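Local coordinates for transcription regulator AmtR (Mycobacterium smegmatis, PDB 5E57), which probably binds DNA as a TetR-family transcription factor in nitrogen regulation, with a suggested link to urea metabolism, at residues F21-G27 and K52-L56; L59-V64 and L103-Y107; A82-A87 and L194-T198; V89-S94 and P174-G178; L96-N102 and V159-S164. The contacts are given in a common frame with arbitrary orientation. Numbering follows the deposited sequence.

Contact 1: F21-G27 and K52-L56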
# COMPACT_ATOMS: atom_id res chain seq x y z
N PHE A 21 3.20 -15.90 9.95
CA PHE A 21 3.94 -15.11 8.97
C PHE A 21 3.56 -13.66 9.06
O PHE A 21 4.41 -12.78 8.85
CB PHE A 21 3.68 -15.54 7.53
CG PHE A 21 4.14 -16.97 7.20
CD1 PHE A 21 5.05 -17.60 7.95
CD2 PHE A 21 3.68 -17.59 6.06
CE1 PHE A 21 5.48 -18.89 7.64
CE2 PHE A 21 4.08 -18.88 5.74
CZ PHE A 21 4.99 -19.54 6.54
N THR A 22 2.28 -13.36 9.33
CA THR A 22 1.86 -11.95 9.33
C THR A 22 2.11 -11.26 10.66
O THR A 22 2.18 -10.06 10.71
CB THR A 22 0.39 -11.79 9.03
OG1 THR A 22 -0.35 -12.67 9.88
CG2 THR A 22 0.14 -12.13 7.57
N THR A 23 2.21 -12.02 11.74
CA THR A 23 2.39 -11.37 13.03
C THR A 23 3.75 -11.62 13.65
O THR A 23 4.15 -10.86 14.53
CB THR A 23 1.27 -11.76 14.05
OG1 THR A 23 1.31 -13.15 14.32
CG2 THR A 23 -0.08 -11.43 13.50
N HIS A 24 4.47 -12.65 13.22
CA HIS A 24 5.86 -12.85 13.68
C HIS A 24 6.89 -12.66 12.54
O HIS A 24 7.91 -12.04 12.73
CB HIS A 24 5.98 -14.22 14.39
CG HIS A 24 5.21 -14.28 15.69
ND1 HIS A 24 3.82 -14.31 15.74
CD2 HIS A 24 5.63 -14.27 16.98
CE1 HIS A 24 3.43 -14.31 17.01
NE2 HIS A 24 4.50 -14.29 17.78
N GLY A 25 6.66 -13.19 11.35
CA GLY A 25 7.57 -12.93 10.26
C GLY A 25 7.67 -14.19 9.43
O GLY A 25 7.37 -15.27 9.90
N TYR A 26 8.13 -14.07 8.20
CA TYR A 26 8.27 -15.28 7.37
C TYR A 26 9.57 -16.03 7.64
O TYR A 26 9.53 -17.17 8.06
CB TYR A 26 8.16 -14.92 5.88
CG TYR A 26 8.24 -16.13 5.03
CD1 TYR A 26 7.24 -17.05 5.06
CD2 TYR A 26 9.35 -16.36 4.18
CE1 TYR A 26 7.29 -18.19 4.24
CE2 TYR A 26 9.40 -17.49 3.38
CZ TYR A 26 8.38 -18.42 3.43
OH TYR A 26 8.43 -19.58 2.69
N GLY A 27 10.71 -15.39 7.38
CA GLY A 27 12.05 -15.93 7.68
C GLY A 27 12.23 -16.46 9.10
O GLY A 27 12.77 -17.51 9.31
N LYS A 52 8.41 -24.67 3.45
CA LYS A 52 7.79 -23.48 3.96
C LYS A 52 7.34 -22.65 2.77
O LYS A 52 6.22 -22.08 2.79
CB LYS A 52 8.74 -22.71 4.89
CG LYS A 52 8.08 -21.54 5.59
CD LYS A 52 8.90 -20.95 6.74
CE LYS A 52 10.29 -20.54 6.38
NZ LYS A 52 10.91 -19.74 7.49
N ASP A 53 8.18 -22.59 1.73
CA ASP A 53 7.88 -21.83 0.53
C ASP A 53 6.57 -22.29 -0.10
O ASP A 53 5.81 -21.47 -0.64
CB ASP A 53 9.05 -21.95 -0.47
CG ASP A 53 10.18 -20.99 -0.20
OD1 ASP A 53 10.14 -20.08 0.69
OD2 ASP A 53 11.15 -21.10 -0.96
N ASP A 54 6.32 -23.62 -0.09
CA ASP A 54 5.08 -24.15 -0.63
C ASP A 54 3.92 -23.62 0.16
O ASP A 54 2.80 -23.44 -0.40
CB ASP A 54 5.02 -25.67 -0.53
CG ASP A 54 5.99 -26.38 -1.52
OD1 ASP A 54 6.31 -25.81 -2.58
OD2 ASP A 54 6.43 -27.49 -1.20
N ILE A 55 4.13 -23.37 1.46
CA ILE A 55 2.99 -22.87 2.30
C ILE A 55 2.66 -21.42 1.89
O ILE A 55 1.50 -21.06 1.67
CB ILE A 55 3.36 -22.91 3.81
CG1 ILE A 55 3.61 -24.38 4.25
CG2 ILE A 55 2.29 -22.26 4.64
CD1 ILE A 55 4.23 -24.53 5.64
N LEU A 56 3.70 -20.62 1.77
CA LEU A 56 3.60 -19.23 1.34
C LEU A 56 3.01 -19.13 -0.04
O LEU A 56 2.18 -18.25 -0.29
CB LEU A 56 4.99 -18.54 1.38
CG LEU A 56 5.10 -17.06 0.99
CD1 LEU A 56 4.27 -16.20 1.93
CD2 LEU A 56 6.53 -16.55 1.01
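The Tyr26 ring lies between two side chains of helix 52-61. Leu56 CD2 sits over one face, 3.8 Å from the ring centroid, in a CH-pi contact. Over the opposite face runs the Lys52 side chain, and its NZ stands 4.8 Å from the centroid, almost on the ring normal, in a cation-pi interaction. The same NZ donates a hydrogen bond to Tyr26 O at 3.0 Å. It is also bonded to the carbonyl oxygen of Thr29, so the ammonium group ties down the chain that leaves helix 9-23. At the ring edge, Tyr26 OH donates to Asp53 OD1 at 2.7 Å. Both segments belong to the N-terminal TetR-type DNA-binding domain. Its predicted helix-turn-helix motif, residues 30-49, lies in the chain between them. The contact therefore joins the helix before that motif to the helix after it. Gly25, just after helix 9-23, is the first residue to leave helical angles. Its phi is positive, and a side chain there would strike the preceding carbonyl oxygen. Phe21, near the end of helix 9-23, packs on the same helix 52-61. Its CZ is 3.8 Å from Lys52 CG and its CE2 is 4.0 Å from Ile55 CG2. Ile34 of helix 31-38 touches both Phe21 and Ile55.

Contact 2: L59-V64 and L103-Y107; sequences LLAGTV and LGALY. With ACT (acetate ion), chain D.
An acetate ion, probably from the crystallisation liquor, lies at the edge of this contact. Tyr107 OH donates a hydrogen bond to its O atom at 2.8 Å. Segment 59-64 is the last part of helix 52-61 and the turn after it, with Val64 as N-cap of the next helix. Residues 103-106 form a 3-10 segment, with Leu106 N bonded to Leu103 O at 2.8 Å. CA-CA distances are 7.0 Å for Leu60-Leu103 and 7.2 Å for Thr63-Gly104. Thr63 is p, so OG1 bonds back to Leu60 O at 2.6 Å. Thr63 OG1 also lies 2.6 Å from Tyr107 OH. Tyr107 is m (chi1 -69°, chi2 -14°), which brings its ring edge to Leu60 and Thr63. All four leucines are mt. Leu59 CD2 meets Leu103 CD2 at 4.2 Å, and Leu60 CD2 meets Tyr107 CD1 at 4.0 Å. Thr63 CG2 packs on Leu103 CB at 3.7 Å. Leu59 and Leu103 also touch Ala18 of helix 9-23. This is the junction between the DNA-binding and ligand-binding domains of a TetR-family regulator.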
# COMPACT_ATOMS: atom_id res chain seq x y z
N LEU A 59 -0.77 -19.61 0.33
CA LEU A 59 -1.35 -18.42 0.92
C LEU A 59 -1.46 -17.26 -0.05
O LEU A 59 -2.52 -16.67 -0.15
CB LEU A 59 -0.59 -17.97 2.17
CG LEU A 59 -0.62 -18.95 3.33
CD1 LEU A 59 0.41 -18.59 4.36
CD2 LEU A 59 -2.02 -19.00 3.94
N LEU A 60 -0.38 -16.98 -0.78
CA LEU A 60 -0.39 -15.88 -1.74
C LEU A 60 -1.37 -16.09 -2.88
O LEU A 60 -2.10 -15.17 -3.28
CB LEU A 60 1.01 -15.64 -2.34
CG LEU A 60 2.16 -15.19 -1.44
CD1 LEU A 60 3.52 -15.23 -2.14
CD2 LEU A 60 1.91 -13.81 -0.86
N ALA A 61 -1.39 -17.29 -3.43
CA ALA A 61 -2.30 -17.60 -4.52
C ALA A 61 -3.78 -17.41 -4.08
O ALA A 61 -4.59 -16.93 -4.86
CB ALA A 61 -2.07 -19.06 -4.98
N GLY A 62 -4.14 -17.81 -2.86
CA GLY A 62 -5.54 -17.61 -2.41
C GLY A 62 -5.89 -16.13 -2.31
O GLY A 62 -7.02 -15.80 -2.19
N THR A 63 -4.93 -15.20 -2.34
CA THR A 63 -5.27 -13.78 -2.31
C THR A 63 -5.48 -13.21 -3.72
O THR A 63 -5.94 -12.09 -3.86
CB THR A 63 -4.20 -12.92 -1.62
OG1 THR A 63 -2.96 -12.86 -2.38
CG2 THR A 63 -3.94 -13.46 -0.20
N VAL A 64 -5.13 -13.96 -4.77
CA VAL A 64 -5.30 -13.40 -6.10
C VAL A 64 -6.09 -14.24 -7.07
O VAL A 64 -6.54 -13.70 -8.07
CB VAL A 64 -3.95 -13.04 -6.82
CG1 VAL A 64 -3.11 -12.13 -5.98
CG2 VAL A 64 -3.17 -14.27 -7.17
N LEU A 103 -2.87 -11.20 4.75
CA LEU A 103 -1.84 -11.90 3.88
C LEU A 103 -1.23 -10.98 2.85
O LEU A 103 -0.12 -11.13 2.48
CB LEU A 103 -2.44 -13.10 3.17
CG LEU A 103 -2.96 -14.19 4.13
CD1 LEU A 103 -3.90 -15.15 3.37
CD2 LEU A 103 -1.80 -14.88 4.85
N GLY A 104 -1.94 -9.95 2.43
CA GLY A 104 -1.37 -9.05 1.44
C GLY A 104 -0.19 -8.31 1.96
O GLY A 104 0.59 -7.72 1.19
N ALA A 105 -0.06 -8.29 3.30
CA ALA A 105 1.08 -7.68 3.90
C ALA A 105 2.34 -8.44 3.51
O ALA A 105 3.41 -7.90 3.65
CB ALA A 105 0.97 -7.69 5.41
N LEU A 106 2.21 -9.67 3.03
CA LEU A 106 3.43 -10.44 2.68
C LEU A 106 3.97 -10.10 1.25
O LEU A 106 5.07 -10.51 0.88
CB LEU A 106 3.11 -11.92 2.82
CG LEU A 106 2.64 -12.40 4.20
CD1 LEU A 106 2.15 -13.84 4.04
CD2 LEU A 106 3.72 -12.27 5.28
N TYR A 107 3.23 -9.33 0.47
CA TYR A 107 3.61 -9.03 -0.94
C TYR A 107 4.94 -8.37 -1.03
O TYR A 107 5.58 -8.47 -2.02
CB TYR A 107 2.58 -8.12 -1.60
CG TYR A 107 1.20 -8.73 -1.88
CD1 TYR A 107 0.97 -10.09 -1.82
CD2 TYR A 107 0.17 -7.94 -2.30
CE1 TYR A 107 -0.28 -10.64 -2.11
CE2 TYR A 107 -1.07 -8.48 -2.61
CZ TYR A 107 -1.26 -9.82 -2.53
OH TYR A 107 -2.47 -10.33 -2.83
C ACT D . -4.81 -8.30 -5.09
O ACT D . -3.73 -8.66 -4.70
OXT ACT D . -4.87 -7.13 -5.57
CH3 ACT D . -6.00 -9.27 -4.96

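Contact 3: A82-A87 and L194-T198; sequences APRLHA and LAAAT
His86 takes a t rotamer (chi1 -161°, chi2 -98°) that carries its ring across to helix 191-202. His86 ND1 and Thr198 OG1 share a hydrogen bond of 2.7 Å in which either may be the donor. Thr198 is m, which sets OG1 towards the histidine while CG2 packs 3.7 Å from Ala87 CA. Leu194 is tp. Its CG lies over one face of the His86 ring, 4.0 Å from the centroid, as a CH-pi contact. Leu194 CD1 reaches Pro83 CA at 3.7 Å and Pro83 CG at 4.2 Å. One water donates to Pro83 O at 2.7 Å and is also 2.7 Å from Thr198 OG1, to which it is hydrogen-bonded. Both segments are alpha-helical. Their axes approach to 9.4 Å and cross at -64°. The closest CA pairs are Ala87 with Thr198 at 5.1 Å and Pro83 with Leu194 at 6.3 Å. Trp175 and Leu182 of helix 173-183 also touch His86. Such oblique helix packing, with a buried polar pair, belongs here to the all-helical C-terminal domain of the TetR fold.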
# COMPACT_ATOMS: atom_id res chain seq x y z
N ALA A 82 -16.86 1.30 -16.67
CA ALA A 82 -16.98 1.76 -15.27
C ALA A 82 -17.66 0.77 -14.32
O ALA A 82 -17.11 0.47 -13.26
CB ALA A 82 -17.64 3.15 -15.19
N PRO A 83 -18.83 0.21 -14.72
CA PRO A 83 -19.45 -0.75 -13.82
C PRO A 83 -18.61 -1.99 -13.68
O PRO A 83 -18.78 -2.73 -12.69
CB PRO A 83 -20.78 -1.09 -14.50
CG PRO A 83 -21.15 0.17 -15.24
CD PRO A 83 -19.80 0.75 -15.69
N ARG A 84 -17.73 -2.24 -14.64
CA ARG A 84 -17.01 -3.53 -14.61
C ARG A 84 -15.83 -3.45 -13.62
O ARG A 84 -15.65 -4.33 -12.75
CB ARG A 84 -16.60 -3.95 -16.02
CG ARG A 84 -17.81 -4.50 -16.81
CD ARG A 84 -17.34 -5.11 -18.11
NE ARG A 84 -16.93 -4.09 -19.02
CZ ARG A 84 -15.91 -4.13 -19.88
NH1 ARG A 84 -15.06 -5.13 -19.94
NH2 ARG A 84 -15.73 -3.09 -20.66
N LEU A 85 -15.10 -2.37 -13.76
CA LEU A 85 -14.05 -2.02 -12.87
C LEU A 85 -14.58 -1.86 -11.46
O LEU A 85 -14.08 -2.50 -10.54
CB LEU A 85 -13.42 -0.74 -13.31
CG LEU A 85 -12.32 -0.20 -12.40
CD1 LEU A 85 -11.21 -1.22 -12.30
CD2 LEU A 85 -11.78 1.10 -12.97
N HIS A 86 -15.64 -1.10 -11.30
CA HIS A 86 -16.30 -1.02 -10.01
C HIS A 86 -16.55 -2.35 -9.36
O HIS A 86 -16.24 -2.51 -8.19
CB HIS A 86 -17.57 -0.19 -10.04
CG HIS A 86 -17.98 0.27 -8.67
ND1 HIS A 86 -18.94 -0.39 -7.93
CD2 HIS A 86 -17.53 1.26 -7.89
CE1 HIS A 86 -19.07 0.20 -6.75
NE2 HIS A 86 -18.24 1.22 -6.71
N ALA A 87 -17.09 -3.31 -10.11
CA ALA A 87 -17.46 -4.56 -9.55
C ALA A 87 -16.16 -5.30 -9.14
O ALA A 87 -16.13 -5.95 -8.10
CB ALA A 87 -18.22 -5.40 -10.54
N LEU A 194 -24.39 3.14 -9.57
CA LEU A 194 -23.24 2.31 -9.77
C LEU A 194 -23.14 1.28 -8.63
O LEU A 194 -23.07 0.04 -8.86
CB LEU A 194 -22.00 3.21 -9.87
CG LEU A 194 -20.66 2.51 -10.13
CD1 LEU A 194 -20.74 1.67 -11.39
CD2 LEU A 194 -19.51 3.50 -10.26
N ALA A 195 -23.23 1.76 -7.39
CA ALA A 195 -23.19 0.83 -6.27
C ALA A 195 -24.21 -0.18 -6.39
O ALA A 195 -23.98 -1.33 -6.04
CB ALA A 195 -23.35 1.51 -4.89
N ALA A 196 -25.41 0.22 -6.80
CA ALA A 196 -26.51 -0.75 -6.77
C ALA A 196 -26.27 -1.81 -7.85
O ALA A 196 -26.58 -2.98 -7.65
CB ALA A 196 -27.85 -0.04 -7.00
N ALA A 197 -25.78 -1.39 -9.01
CA ALA A 197 -25.45 -2.35 -10.12
C ALA A 197 -24.43 -3.39 -9.62
O ALA A 197 -24.57 -4.61 -9.79
CB ALA A 197 -24.90 -1.61 -11.32
N THR A 198 -23.38 -2.91 -8.96
CA THR A 198 -22.34 -3.81 -8.46
C THR A 198 -22.93 -4.74 -7.36
O THR A 198 -22.70 -5.96 -7.33
CB THR A 198 -21.17 -2.97 -7.96
OG1 THR A 198 -20.51 -2.33 -9.06
CG2 THR A 198 -20.22 -3.83 -7.21
O HOH W 1 -21.15 -3.10 -11.53

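Contact 4: V89-S94 and P174-G178; sequences VIYDAS and PWVIG
This is a buried, apolar helix-helix contact inside the C-terminal domain, between helix 82-98 and helix 173-183. No hydrogen bond crosses it. Both segments are regular alpha helix. Their axes run roughly antiparallel, with 139° between N-to-C directions and a closest approach of 8.5 Å. Ala93 and Pro174 have CA atoms 5.1 Å apart, and Val89 and Gly178 have theirs 5.7 Å apart. Small residues permit this closeness. A CB on Gly178 would clash with Ile90 CD1, which lies 4.0 Å from Gly178 CA. Ile90 is mm, and its CD1 also reaches Pro174 O at 3.3 Å and Trp175 CE3 at 3.8 Å. Trp175 is m with chi2 87°. Ile90 CG2 sits over the face of its six-membered ring, 4.1 Å from the centroid, in a CH-pi contact. The helices form part of the all-helical ligand-binding and dimerisation domain of TetR regulators. Ile177 packs against Leu151 of the second subunit. Within the chain, Val89 (t) places CG1 3.6 Å from Gly178 CA and 3.7 Å from Ile177 CG2. Ala93 CB meets Pro174 CB at 4.0 Å. Ser94 is m, so its OG bonds back to Ile90 O at 2.6 Å. The same OG lies 3.5 Å from Pro174 CG.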
# COMPACT_ATOMS: atom_id res chain seq x y z
N VAL A 89 -13.34 -3.98 -8.14
CA VAL A 89 -12.77 -3.30 -6.97
C VAL A 89 -13.54 -3.75 -5.72
O VAL A 89 -12.95 -4.14 -4.70
CB VAL A 89 -12.89 -1.77 -7.15
CG1 VAL A 89 -12.54 -1.03 -5.91
CG2 VAL A 89 -11.93 -1.28 -8.23
N ILE A 90 -14.87 -3.78 -5.79
CA ILE A 90 -15.60 -4.17 -4.58
C ILE A 90 -15.23 -5.59 -4.22
O ILE A 90 -14.88 -5.88 -3.11
CB ILE A 90 -17.10 -4.07 -4.76
CG1 ILE A 90 -17.48 -2.63 -5.04
CG2 ILE A 90 -17.87 -4.65 -3.55
CD1 ILE A 90 -16.95 -1.56 -4.12
N TYR A 91 -15.24 -6.48 -5.20
CA TYR A 91 -15.02 -7.87 -4.94
C TYR A 91 -13.69 -8.07 -4.39
O TYR A 91 -13.50 -8.82 -3.41
CB TYR A 91 -15.18 -8.69 -6.23
CG TYR A 91 -14.95 -10.17 -6.06
CD1 TYR A 91 -15.98 -11.01 -5.60
CD2 TYR A 91 -13.72 -10.74 -6.33
CE1 TYR A 91 -15.79 -12.38 -5.45
CE2 TYR A 91 -13.53 -12.14 -6.24
CZ TYR A 91 -14.56 -12.96 -5.79
OH TYR A 91 -14.42 -14.34 -5.64
N ASP A 92 -12.72 -7.44 -5.00
CA ASP A 92 -11.32 -7.71 -4.60
C ASP A 92 -11.04 -7.06 -3.24
O ASP A 92 -10.48 -7.70 -2.33
CB ASP A 92 -10.38 -7.14 -5.68
CG ASP A 92 -8.99 -7.72 -5.63
OD1 ASP A 92 -8.67 -8.53 -4.72
OD2 ASP A 92 -8.19 -7.27 -6.52
N ALA A 93 -11.36 -5.77 -3.09
CA ALA A 93 -11.13 -5.08 -1.80
C ALA A 93 -11.86 -5.85 -0.68
O ALA A 93 -11.30 -6.07 0.45
CB ALA A 93 -11.62 -3.67 -1.90
N SER A 94 -13.09 -6.28 -0.95
CA SER A 94 -13.78 -7.13 0.05
C SER A 94 -13.02 -8.37 0.45
O SER A 94 -12.87 -8.69 1.67
CB SER A 94 -15.14 -7.54 -0.42
OG SER A 94 -15.90 -6.40 -0.80
N PRO A 174 -14.58 -1.40 1.43
CA PRO A 174 -14.51 -1.66 -0.02
C PRO A 174 -15.25 -0.65 -0.88
O PRO A 174 -14.77 -0.31 -1.95
CB PRO A 174 -15.16 -3.02 -0.15
CG PRO A 174 -14.93 -3.71 1.16
CD PRO A 174 -14.95 -2.60 2.19
N TRP A 175 -16.41 -0.17 -0.41
CA TRP A 175 -17.23 0.74 -1.17
C TRP A 175 -16.62 2.08 -1.26
O TRP A 175 -16.79 2.77 -2.26
CB TRP A 175 -18.69 0.80 -0.64
CG TRP A 175 -19.34 -0.58 -0.63
CD1 TRP A 175 -19.27 -1.52 0.38
CD2 TRP A 175 -20.06 -1.20 -1.69
NE1 TRP A 175 -19.95 -2.68 0.01
CE2 TRP A 175 -20.47 -2.49 -1.24
CE3 TRP A 175 -20.49 -0.77 -2.94
CZ2 TRP A 175 -21.22 -3.37 -2.06
CZ3 TRP A 175 -21.23 -1.65 -3.74
CH2 TRP A 175 -21.58 -2.92 -3.31
N VAL A 176 -15.89 2.45 -0.21
CA VAL A 176 -15.20 3.73 -0.20
C VAL A 176 -14.08 3.70 -1.23
O VAL A 176 -13.84 4.67 -1.94
CB VAL A 176 -14.62 3.99 1.21
CG1 VAL A 176 -13.71 5.21 1.21
CG2 VAL A 176 -15.76 4.13 2.23
N ILE A 177 -13.42 2.56 -1.28
CA ILE A 177 -12.38 2.33 -2.23
C ILE A 177 -12.93 2.33 -3.68
O ILE A 177 -12.29 2.85 -4.57
CB ILE A 177 -11.71 0.97 -1.92
CG1 ILE A 177 -10.93 1.10 -0.61
CG2 ILE A 177 -10.82 0.51 -3.08
CD1 ILE A 177 -9.66 1.87 -0.76
N GLY A 178 -14.10 1.73 -3.85
CA GLY A 178 -14.78 1.65 -5.10
C GLY A 178 -15.07 3.03 -5.62
O GLY A 178 -14.78 3.31 -6.76

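Contact 5: L96-N102 and V159-S164; sequences LCAGRWN and VINSRS
Arg163 NH1 donates to Leu96 O at 2.8 Å, and Arg163 NH2 donates to Gly99 O at 2.7 Å. A weak third bond runs from Arg163 NH1 to Gly99 O at 3.1 Å. The guanidinium thus sits in the turn where helix 82-98 ends and the chain loops through residues 99-102. Arg163 has chi1 -77° (m), chi2 t and chi3 70° (p). Trp101 O and Asn102 N lie over one face of its guanidinium. A CB on Gly99 would clash with Trp101 O and come tight against Arg163 NH1. Asn102 is t at chi1 and points back to helix 151-165, where its ND2 donates to Ile160 O at 2.9 Å. Asn102 OD1 lies 3.6 Å from Arg163 CD. Residues 96-98 and 159-164 are helical, and the second helix is kinked at 159-160. CA atoms are 6.5 Å apart for Asn102 and Ile160, and 6.7 Å for Cys97 and Val159. The packing lies beyond the polar groups. Leu96 CB lies 3.4 Å from Val159 CG2, and Cys97 SG is 4.0 Å from Val159 CB. Trp101 turns away to helix 9-23, where NE1 bonds to Asp15. Every cross-segment hydrogen bond ends on a backbone carbonyl, so the side chains of Arg163 and Asn102 fasten the path of the main chain near the junction with the DNA-binding domain.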
# COMPACT_ATOMS: atom_id res chain seq x y z
N LEU A 96 -9.74 -9.00 0.27
CA LEU A 96 -8.58 -8.58 1.06
C LEU A 96 -8.98 -8.12 2.46
O LEU A 96 -8.20 -8.26 3.40
CB LEU A 96 -7.79 -7.47 0.38
CG LEU A 96 -7.09 -7.80 -0.95
CD1 LEU A 96 -6.38 -6.60 -1.55
CD2 LEU A 96 -6.13 -8.95 -0.80
N CYS A 97 -10.17 -7.56 2.61
CA CYS A 97 -10.66 -7.19 3.96
C CYS A 97 -11.15 -8.39 4.72
O CYS A 97 -11.21 -8.34 5.94
CB CYS A 97 -11.79 -6.18 3.92
SG CYS A 97 -11.23 -4.60 3.37
N ALA A 98 -11.52 -9.47 4.04
CA ALA A 98 -12.23 -10.52 4.74
C ALA A 98 -11.28 -11.52 5.31
O ALA A 98 -11.65 -12.37 6.07
CB ALA A 98 -13.21 -11.23 3.84
N GLY A 99 -10.03 -11.45 4.94
CA GLY A 99 -9.13 -12.43 5.49
C GLY A 99 -9.17 -12.47 7.03
O GLY A 99 -9.26 -11.45 7.69
N ARG A 100 -9.08 -13.64 7.63
CA ARG A 100 -8.76 -13.66 9.04
C ARG A 100 -7.39 -12.95 9.34
O ARG A 100 -7.23 -12.27 10.34
CB ARG A 100 -8.73 -15.10 9.51
CG ARG A 100 -8.25 -15.24 10.94
CD ARG A 100 -9.26 -14.75 11.94
NE ARG A 100 -8.73 -14.78 13.30
CZ ARG A 100 -7.98 -13.82 13.86
NH1 ARG A 100 -7.65 -12.73 13.16
NH2 ARG A 100 -7.56 -13.96 15.11
N TRP A 101 -6.43 -13.07 8.42
CA TRP A 101 -5.08 -12.56 8.58
C TRP A 101 -4.72 -11.68 7.38
O TRP A 101 -5.22 -11.84 6.29
CB TRP A 101 -4.05 -13.71 8.72
CG TRP A 101 -4.41 -14.67 9.82
CD1 TRP A 101 -4.88 -15.92 9.68
CD2 TRP A 101 -4.36 -14.41 11.21
NE1 TRP A 101 -5.05 -16.49 10.90
CE2 TRP A 101 -4.78 -15.57 11.87
CE3 TRP A 101 -3.97 -13.30 11.97
CZ2 TRP A 101 -4.85 -15.68 13.27
CZ3 TRP A 101 -4.02 -13.39 13.37
CH2 TRP A 101 -4.49 -14.58 14.01
N ASN A 102 -3.86 -10.71 7.59
CA ASN A 102 -3.60 -9.72 6.55
C ASN A 102 -2.53 -10.20 5.56
O ASN A 102 -1.44 -9.64 5.49
CB ASN A 102 -3.21 -8.37 7.22
CG ASN A 102 -3.12 -7.22 6.23
OD1 ASN A 102 -3.75 -7.23 5.18
ND2 ASN A 102 -2.35 -6.19 6.59
N VAL A 159 -6.00 -1.46 1.07
CA VAL A 159 -6.74 -2.03 2.25
C VAL A 159 -5.80 -2.84 3.19
O VAL A 159 -6.06 -2.97 4.40
CB VAL A 159 -8.04 -2.77 1.86
CG1 VAL A 159 -8.86 -1.95 0.88
CG2 VAL A 159 -7.78 -4.15 1.28
N ILE A 160 -4.75 -3.38 2.59
CA ILE A 160 -3.72 -4.12 3.29
C ILE A 160 -3.03 -3.19 4.31
O ILE A 160 -2.93 -3.53 5.49
CB ILE A 160 -2.65 -4.69 2.38
CG1 ILE A 160 -3.17 -5.78 1.43
CG2 ILE A 160 -1.50 -5.29 3.20
CD1 ILE A 160 -2.33 -5.85 0.14
N ASN A 161 -2.68 -2.00 3.87
CA ASN A 161 -2.14 -0.99 4.77
C ASN A 161 -3.16 -0.55 5.83
O ASN A 161 -2.80 -0.33 6.97
CB ASN A 161 -1.68 0.22 3.98
CG ASN A 161 -0.67 -0.15 2.89
OD1 ASN A 161 0.52 0.12 3.01
ND2 ASN A 161 -1.16 -0.78 1.81
N SER A 162 -4.45 -0.42 5.48
CA SER A 162 -5.51 -0.06 6.46
C SER A 162 -5.63 -1.11 7.56
O SER A 162 -5.73 -0.77 8.73
CB SER A 162 -6.88 0.12 5.81
OG SER A 162 -6.86 1.16 4.85
N ARG A 163 -5.61 -2.39 7.17
CA ARG A 163 -5.68 -3.49 8.13
C ARG A 163 -4.50 -3.51 9.13
O ARG A 163 -4.64 -3.95 10.28
CB ARG A 163 -5.70 -4.83 7.38
CG ARG A 163 -7.04 -5.14 6.79
CD ARG A 163 -7.07 -6.55 6.24
NE ARG A 163 -7.04 -7.54 7.31
CZ ARG A 163 -7.44 -8.78 7.17
NH1 ARG A 163 -7.94 -9.21 5.98
NH2 ARG A 163 -7.37 -9.62 8.23
N SER A 164 -3.34 -3.08 8.65
CA SER A 164 -2.18 -3.04 9.42
C SER A 164 -2.27 -1.92 10.44
O SER A 164 -1.82 -2.09 11.56
CB SER A 164 -1.00 -2.72 8.52
OG SER A 164 0.20 -2.86 9.23

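How the contacts relate
Contact 1 and contact 3 mark opposite sides of the chain's centre, with their own centres 35 Å apart. Contact 1 closes within the DNA-binding domain before the others begin. Contact 2 lies 11 Å from it, centre to centre, and shares helix 52-61. Phe21 packs on Leu59 there, and Leu56 on Leu106. Contact 5 follows 10 Å from contact 2, with Ile160 against Ala105 and Tyr107. Contacts 3, 4 and 5 all use helix 82-98. They are nested along the chain, 5 inside 4 and 4 inside 3. Touching neighbours thus form a continuous packed path from the DNA-binding domain through the C-terminal helices, consistent with TetR-type coupling between domains.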